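Local coordinates for N5-carboxyaminoimidazole ribonucleotide synthetase (Bacillus anthracis, PDB 3QFF), which probably catalyses the ATP-dependent carboxylation of aminoimidazole ribonucleotide with bicarbonate to N5-carboxyaminoimidazole ribonucleotide, a step of purine biosynthesis, at residues A[82-87]-A[276-281]. Residues are numbered along the deposited sequence; the frame is centred on the assembly and turned at random.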
loop_
_atom_site.group_PDB
_atom_site.type_symbol
_atom_site.label_atom_id
_atom_site.label_comp_id
_atom_site.label_asym_id
_atom_site.label_seq_id
_atom_site.Cartn_x
_atom_site.Cartn_y
_atom_site.Cartn_z
ATOM N N GLU A 82 4.664 -18.528 2.552
ATOM C CA GLU A 82 4.753 -18.297 1.113
ATOM C C GLU A 82 5.287 -19.576 0.469
ATOM O O GLU A 82 4.843 -19.984 -0.613
ATOM C CB GLU A 82 5.708 -17.136 0.822
ATOM C CG GLU A 82 6.522 -17.335 -0.464
ATOM C CD GLU A 82 7.655 -16.363 -0.595
ATOM O OE1 GLU A 82 8.818 -16.777 -0.398
ATOM O OE2 GLU A 82 7.377 -15.193 -0.908
ATOM N N PHE A 83 6.253 -20.198 1.145
ATOM C CA PHE A 83 6.858 -21.427 0.656
ATOM C C PHE A 83 5.902 -22.576 0.934
ATOM O O PHE A 83 5.434 -22.744 2.059
ATOM C CB PHE A 83 8.220 -21.663 1.304
ATOM C CG PHE A 83 8.893 -22.939 0.851
ATOM C CD1 PHE A 83 8.984 -24.037 1.717
ATOM C CD2 PHE A 83 9.407 -23.051 -0.443
ATOM C CE1 PHE A 83 9.600 -25.233 1.302
ATOM C CE2 PHE A 83 10.024 -24.245 -0.870
ATOM C CZ PHE A 83 10.119 -25.334 0.011
ATOM N N GLU A 84 5.600 -23.340 -0.113
ATOM C CA GLU A 84 4.539 -24.339 -0.066
ATOM C C GLU A 84 5.023 -25.753 0.271
ATOM O O GLU A 84 4.263 -26.551 0.832
ATOM C CB GLU A 84 3.780 -24.367 -1.390
ATOM C CG GLU A 84 2.864 -23.179 -1.614
ATOM C CD GLU A 84 2.404 -23.086 -3.052
ATOM O OE1 GLU A 84 1.212 -23.328 -3.305
ATOM O OE2 GLU A 84 3.234 -22.778 -3.934
ATOM N N ASN A 85 6.277 -26.055 -0.055
ATOM C CA ASN A 85 6.779 -27.416 0.086
ATOM C C ASN A 85 7.313 -27.730 1.492
ATOM O O ASN A 85 8.378 -28.310 1.646
ATOM C CB ASN A 85 7.801 -27.747 -1.019
ATOM C CG ASN A 85 8.060 -29.248 -1.147
ATOM O OD1 ASN A 85 7.140 -30.064 -1.046
ATOM N ND2 ASN A 85 9.327 -29.617 -1.349
ATOM N N ILE A 86 6.549 -27.336 2.508
ATOM C CA ILE A 86 6.870 -27.637 3.900
ATOM C C ILE A 86 6.524 -29.110 4.126
ATOM O O ILE A 86 5.439 -29.550 3.756
ATOM C CB ILE A 86 6.048 -26.748 4.868
ATOM C CG1 ILE A 86 6.263 -25.254 4.565
ATOM C CG2 ILE A 86 6.386 -27.071 6.337
ATOM C CD1 ILE A 86 5.271 -24.332 5.299
ATOM N N ASP A 87 7.434 -29.884 4.700
ATOM C CA ASP A 87 7.117 -31.304 4.896
ATOM C C ASP A 87 6.108 -31.531 6.037
ATOM O O ASP A 87 5.853 -30.637 6.855
ATOM C CB ASP A 87 8.379 -32.179 4.997
ATOM C CG ASP A 87 9.186 -31.917 6.248
ATOM O OD1 ASP A 87 10.433 -32.017 6.179
ATOM O OD2 ASP A 87 8.584 -31.621 7.296
ATOM N N ALA A 276 -3.602 -22.623 -5.871
ATOM C CA ALA A 276 -2.460 -22.199 -5.065
ATOM C C ALA A 276 -3.004 -21.607 -3.777
ATOM O O ALA A 276 -3.741 -20.627 -3.819
ATOM C CB ALA A 276 -1.591 -21.180 -5.841
ATOM N N PRO A 277 -2.685 -22.223 -2.620
ATOM C CA PRO A 277 -3.270 -21.746 -1.379
ATOM C C PRO A 277 -2.431 -20.619 -0.768
ATOM O O PRO A 277 -1.965 -20.730 0.358
ATOM C CB PRO A 277 -3.243 -22.989 -0.487
ATOM C CG PRO A 277 -2.054 -23.759 -0.979
ATOM C CD PRO A 277 -1.865 -23.429 -2.421
ATOM N N ARG A 278 -2.266 -19.543 -1.520
ATOM C CA ARG A 278 -1.503 -18.380 -1.088
ATOM C C ARG A 278 -1.825 -17.263 -2.047
ATOM O O ARG A 278 -2.428 -17.514 -3.101
ATOM C CB ARG A 278 0.008 -18.686 -1.143
ATOM C CG ARG A 278 0.441 -19.381 -2.428
ATOM C CD ARG A 278 1.923 -19.209 -2.731
ATOM N NE ARG A 278 2.256 -19.974 -3.932
ATOM C CZ ARG A 278 2.052 -19.554 -5.180
ATOM N NH1 ARG A 278 1.532 -18.349 -5.424
ATOM N NH2 ARG A 278 2.368 -20.345 -6.194
ATOM N N PRO A 279 -1.430 -16.019 -1.699
ATOM C CA PRO A 279 -1.424 -14.973 -2.708
ATOM C C PRO A 279 -0.608 -15.443 -3.909
ATOM O O PRO A 279 0.362 -16.220 -3.781
ATOM C CB PRO A 279 -0.732 -13.796 -2.000
ATOM C CG PRO A 279 -0.985 -14.037 -0.550
ATOM C CD PRO A 279 -0.986 -15.526 -0.383
ATOM N N HIS A 280 -1.018 -14.979 -5.072
ATOM C CA HIS A 280 -0.570 -15.532 -6.315
ATOM C C HIS A 280 -0.205 -14.384 -7.247
ATOM O O HIS A 280 -0.729 -13.274 -7.112
ATOM C CB HIS A 280 -1.724 -16.366 -6.877
ATOM C CG HIS A 280 -1.370 -17.193 -8.064
ATOM N ND1 HIS A 280 -1.614 -16.774 -9.355
ATOM C CD2 HIS A 280 -0.829 -18.430 -8.164
ATOM C CE1 HIS A 280 -1.225 -17.714 -10.200
ATOM N NE2 HIS A 280 -0.753 -18.733 -9.503
ATOM N N ASN A 281 0.694 -14.659 -8.188
ATOM C CA ASN A 281 1.156 -13.665 -9.182
ATOM C C ASN A 281 -0.001 -13.053 -9.994
ATOM O O ASN A 281 0.023 -11.860 -10.322
ATOM C CB ASN A 281 2.180 -14.330 -10.111
ATOM C CG ASN A 281 3.046 -13.338 -10.892
ATOM O OD1 ASN A 281 2.782 -12.131 -10.968
ATOM N ND2 ASN A 281 4.098 -13.864 -11.480
#
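Glu84 and Arg278 form a salt bridge between the loop that follows strand 78-81 and the loop that follows strand 270-276. Arg278 NE donates to Glu84 OE2 at 3.0 Å with a nearly straight N-H...O angle of 167°. Arg278 NH2 reaches the same oxygen only weakly, at 3.4 Å, so one carboxylate oxygen takes both donors. Glu84 OE2 lies at the guanidinium edge, in its plane, but NE meets that oxygen from above the carboxylate plane; the two planes are 80° apart, unlike the coplanar, two-oxygen pairing of many Arg-Glu bridges. The other oxygen, Glu84 OE1, packs against the ring of Pro277, 3.2 Å from its CD.

Glu84 CG lies anti to its own carbonyl carbon (chi1 -73°), and the chain runs extended from there, crossing the arginine at about a right angle. Arg278 CD also rests 3.7 Å from Glu82 O. On its far end, Arg278 NH1 donates to Pro279 O at 2.9 Å, a bond in the guanidinium plane though tilted from that of the carbonyl, which together with the NE bond restrains the rotation of the guanidinium. Pro277 centres an inverse gamma turn in which Arg278 N bonds weakly to Ala276 O, folding the chain so that Ala276 CB sits over the centre of one guanidinium face, 4.0 Å above the plane.

Farther out, Leu107 of helix 105-110 touches both Glu84 and Pro277, and Leu25 of helix 24-35 touches Arg278. The carboxylate of Glu82 turns to Gly23 N and Gly26 N, in a glycine-rich turn resembling that of Rossmann-type folds. The bridge thus joins the preATP-grasp and ATP-grasp regions, with the Arg278 side chain about 9 Å from bound ADP and its guanidinium bonded on different sides through NE and NH1.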